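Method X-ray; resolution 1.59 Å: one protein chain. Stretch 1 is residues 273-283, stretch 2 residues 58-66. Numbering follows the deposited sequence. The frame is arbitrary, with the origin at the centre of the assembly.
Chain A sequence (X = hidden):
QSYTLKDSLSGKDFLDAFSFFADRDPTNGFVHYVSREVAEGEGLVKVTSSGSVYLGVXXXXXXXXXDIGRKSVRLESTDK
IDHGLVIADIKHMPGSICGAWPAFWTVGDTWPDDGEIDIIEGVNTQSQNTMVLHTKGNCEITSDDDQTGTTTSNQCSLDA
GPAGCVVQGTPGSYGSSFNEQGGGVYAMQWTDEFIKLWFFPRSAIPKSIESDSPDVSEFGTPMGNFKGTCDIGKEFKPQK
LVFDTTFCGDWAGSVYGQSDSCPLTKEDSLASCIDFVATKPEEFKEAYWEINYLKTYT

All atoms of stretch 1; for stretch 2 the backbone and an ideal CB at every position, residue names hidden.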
# COMPACT_ATOMS: atom_id res chain seq x y z
N CYS A 273 19.53 8.37 2.47
CA CYS A 273 18.08 8.43 2.51
C CYS A 273 17.60 9.30 3.68
O CYS A 273 16.73 10.16 3.53
CB CYS A 273 17.52 7.02 2.63
SG CYS A 273 15.71 6.96 2.49
N ILE A 274 18.19 9.06 4.85
CA ILE A 274 17.81 9.82 6.05
C ILE A 274 18.12 11.30 5.84
O ILE A 274 17.31 12.17 6.19
CB ILE A 274 18.50 9.26 7.31
CG1 ILE A 274 17.92 7.89 7.63
CG2 ILE A 274 18.28 10.19 8.49
CD1 ILE A 274 18.70 7.11 8.69
N ASP A 275 19.28 11.59 5.26
CA ASP A 275 19.65 12.98 4.93
C ASP A 275 18.58 13.67 4.07
O ASP A 275 18.15 14.77 4.38
CB ASP A 275 21.04 13.03 4.26
CG ASP A 275 21.54 14.45 4.04
OD1 ASP A 275 21.36 15.30 4.93
OD2 ASP A 275 22.12 14.71 2.97
N PHE A 276 18.13 13.01 3.01
CA PHE A 276 17.13 13.58 2.12
C PHE A 276 15.82 13.82 2.87
O PHE A 276 15.25 14.92 2.83
CB PHE A 276 16.91 12.64 0.93
CG PHE A 276 16.09 13.23 -0.18
CD1 PHE A 276 16.71 13.71 -1.33
CD2 PHE A 276 14.71 13.30 -0.09
CE1 PHE A 276 15.95 14.26 -2.37
CE2 PHE A 276 13.95 13.83 -1.13
CZ PHE A 276 14.57 14.32 -2.26
N VAL A 277 15.34 12.80 3.57
CA VAL A 277 14.06 12.90 4.27
C VAL A 277 14.11 13.94 5.39
O VAL A 277 13.17 14.72 5.57
CB VAL A 277 13.60 11.53 4.80
CG1 VAL A 277 12.34 11.67 5.63
CG2 VAL A 277 13.36 10.56 3.65
N ALA A 278 15.21 13.98 6.13
CA ALA A 278 15.33 14.94 7.22
C ALA A 278 15.41 16.39 6.75
O ALA A 278 14.80 17.28 7.37
CB ALA A 278 16.55 14.60 8.07
N THR A 279 16.14 16.63 5.67
CA THR A 279 16.52 18.01 5.31
C THR A 279 15.68 18.64 4.19
O THR A 279 15.83 19.84 3.92
CB THR A 279 18.02 18.12 4.95
OG1 THR A 279 18.29 17.41 3.73
CG2 THR A 279 18.89 17.57 6.07
N LYS A 280 14.82 17.86 3.56
CA LYS A 280 14.00 18.37 2.45
C LYS A 280 12.49 18.21 2.69
O LYS A 280 11.80 17.55 1.91
CB LYS A 280 14.41 17.71 1.14
CG LYS A 280 15.87 17.93 0.76
CD LYS A 280 16.20 17.15 -0.50
CE LYS A 280 17.68 17.23 -0.84
NZ LYS A 280 18.08 18.63 -1.14
N PRO A 281 11.97 18.85 3.75
CA PRO A 281 10.55 18.65 4.07
C PRO A 281 9.60 19.00 2.92
O PRO A 281 8.60 18.29 2.73
CB PRO A 281 10.33 19.61 5.25
CG PRO A 281 11.45 20.62 5.15
CD PRO A 281 12.61 19.81 4.66
N GLU A 282 9.90 20.05 2.15
CA GLU A 282 9.00 20.47 1.07
C GLU A 282 8.83 19.42 -0.03
O GLU A 282 7.82 19.40 -0.74
CB GLU A 282 9.48 21.80 0.47
CG GLU A 282 8.53 22.43 -0.54
CD GLU A 282 7.16 22.73 0.05
OE1 GLU A 282 6.15 22.41 -0.62
OE2 GLU A 282 7.10 23.30 1.16
N GLU A 283 9.81 18.52 -0.16
CA GLU A 283 9.72 17.45 -1.16
C GLU A 283 8.64 16.44 -0.83
O GLU A 283 8.30 15.59 -1.65
CB GLU A 283 11.07 16.74 -1.29
CG GLU A 283 12.15 17.58 -1.93
CD GLU A 283 12.54 17.09 -3.31
OE1 GLU A 283 13.61 17.50 -3.80
OE2 GLU A 283 11.77 16.29 -3.90
N UNK A 58 4.52 15.14 7.68
CA UNK A 58 5.09 16.44 7.99
C UNK A 58 5.91 16.89 6.78
O UNK A 58 6.93 16.29 6.46
CB UNK A 58 5.95 16.39 9.26
N UNK A 59 5.45 17.93 6.08
CA UNK A 59 6.19 18.48 4.95
C UNK A 59 6.63 19.91 5.24
O UNK A 59 6.81 20.72 4.32
CB UNK A 59 5.34 18.43 3.68
N UNK A 60 6.81 20.21 6.52
CA UNK A 60 7.12 21.56 6.99
C UNK A 60 8.48 21.65 7.68
O UNK A 60 9.28 22.56 7.41
CB UNK A 60 6.03 22.04 7.95
N UNK A 61 8.74 20.71 8.58
CA UNK A 61 9.88 20.82 9.48
C UNK A 61 11.15 20.14 8.99
O UNK A 61 11.10 19.06 8.39
CB UNK A 61 9.50 20.24 10.84
N UNK A 62 12.28 20.78 9.26
CA UNK A 62 13.60 20.20 9.03
C UNK A 62 13.95 19.41 10.29
O UNK A 62 13.69 19.87 11.40
CB UNK A 62 14.65 21.27 8.72
N UNK A 63 14.51 18.21 10.12
CA UNK A 63 14.68 17.29 11.23
C UNK A 63 16.13 16.92 11.49
O UNK A 63 16.97 16.95 10.58
CB UNK A 63 13.87 16.02 10.97
N UNK A 64 16.42 16.56 12.73
CA UNK A 64 17.73 16.01 13.07
C UNK A 64 17.93 14.65 12.41
O UNK A 64 16.98 13.88 12.23
CB UNK A 64 17.88 15.89 14.59
N UNK A 65 19.17 14.34 12.04
CA UNK A 65 19.46 13.03 11.47
C UNK A 65 19.27 11.91 12.50
O UNK A 65 19.15 10.75 12.14
CB UNK A 65 20.89 13.00 10.92
N UNK A 66 19.24 12.28 13.78
CA UNK A 66 19.02 11.29 14.83
C UNK A 66 17.64 11.42 15.47
O UNK A 66 17.38 10.88 16.55
CB UNK A 66 20.10 11.42 15.90

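Position 58 begins with no atom of stretch 1 within 5.5 Å of its ideal CB, so the helix sets no rule here; the irregular backbone that follows, with free amides at 60 and 61, would reward an acceptor. It is Asp58, whose OD1 takes hydrogen bonds from N of residue 60 (2.8 Å) and N of residue 61 (2.9 Å), pinning the turn.

At position 59 the CB lies 3.4 Å from Pro281 O, with the backbone at phi/psi -116/28. Beyond it Glu282 offers a carboxylate, so a polar side chain able to reach it directly or through water would suit, though others would fit. The residue is His59. Its ring leads away, yet ND1 lies 2.8 Å from a water that donates to Glu282 OE2 at 2.6 Å, so one water bridges the two side chains.

Positions 60 and 61 point their CB atoms away, leaving the choice broad, and it is backbone that meets the proline: Pro281 CB sits 3.7 Å from C of residue 60 and 3.3 Å from O of residue 61. Thr60 is the first; Asn61, the second, turns its ND2 back to Asp58 OD2 at 2.9 Å, completing the brace of the turn.

At position 62 the CB points sideways, 4.2 Å from Ala278 O and 4.8 Å from Pro281 CD, near the end of the helix, where carbonyls lack helical partners. A small polar or beta-branched residue would suit. Thr62 combines both traits: OG1 lies 2.7 Å from a water that donates to Thr279 O at 2.8 Å, while CG2 comes within 4.4 Å of Thr279 CA.

Position 63 carries the one direct hydrogen bond between the stretches: its N donates to Ala278 O at 2.9 Å and 161°. Any residue with a free amide could do this, so only proline is excluded; the ideal CB of position 63, 3.9 Å from Ala278 O and near the alanine methyl, favours an apolar group. Leu63 brings its CB to 4.2 Å from Ala278 CB.

Position 64 points away and tolerates much. Ser64 uses OG to accept from N of residue 66 at 3.1 Å.

At position 65 the CB lies 4.5 Å from Ile274 CG2 and 5.4 Å from Ala278 CB, above a helix face where a small alanine leaves room. A medium or long apolar chain suits. Leu65 (chi1 m, chi2 t) brings CD2 to 3.8 Å from Ala278 CB, 4.3 Å from Ile274 CG2 and 4.0 Å from Asp275 CA.

Position 66 points away, unconstrained by stretch 1; it is Thr66.

Stretch 2 (58-66) DHTNTLSLT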
# COMPACT_ATOMS: atom_id res chain seq x y z
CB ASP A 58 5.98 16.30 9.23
CG ASP A 58 6.69 17.58 9.63
OD1 ASP A 58 6.84 18.51 8.80
OD2 ASP A 58 7.13 17.65 10.79
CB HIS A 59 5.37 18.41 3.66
CG HIS A 59 4.02 19.05 3.75
ND1 HIS A 59 3.82 20.42 3.61
CD2 HIS A 59 2.79 18.52 3.95
CE1 HIS A 59 2.54 20.69 3.73
NE2 HIS A 59 1.88 19.56 3.93
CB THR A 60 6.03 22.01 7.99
OG1 THR A 60 4.78 22.12 7.30
CG2 THR A 60 6.38 23.35 8.60
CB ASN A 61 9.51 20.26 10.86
CG ASN A 61 8.40 21.05 11.52
OD1 ASN A 61 8.57 22.22 11.89
ND2 ASN A 61 7.25 20.41 11.69
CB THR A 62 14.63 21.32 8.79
OG1 THR A 62 14.29 22.03 7.58
CG2 THR A 62 16.03 20.76 8.68
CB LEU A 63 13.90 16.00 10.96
CG LEU A 63 12.43 16.17 10.59
CD1 LEU A 63 11.84 14.84 10.20
CD2 LEU A 63 11.68 16.78 11.78
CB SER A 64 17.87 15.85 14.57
OG SER A 64 19.09 15.19 14.88
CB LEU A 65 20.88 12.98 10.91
CG LEU A 65 21.25 14.01 9.83
CD1 LEU A 65 22.64 13.71 9.30
CD2 LEU A 65 20.21 14.00 8.72
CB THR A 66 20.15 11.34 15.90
OG1 THR A 66 20.23 12.64 16.49
CG2 THR A 66 21.49 11.01 15.27
O HOH W 1 5.01 22.73 2.68
O HOH W 2 15.99 22.15 5.45
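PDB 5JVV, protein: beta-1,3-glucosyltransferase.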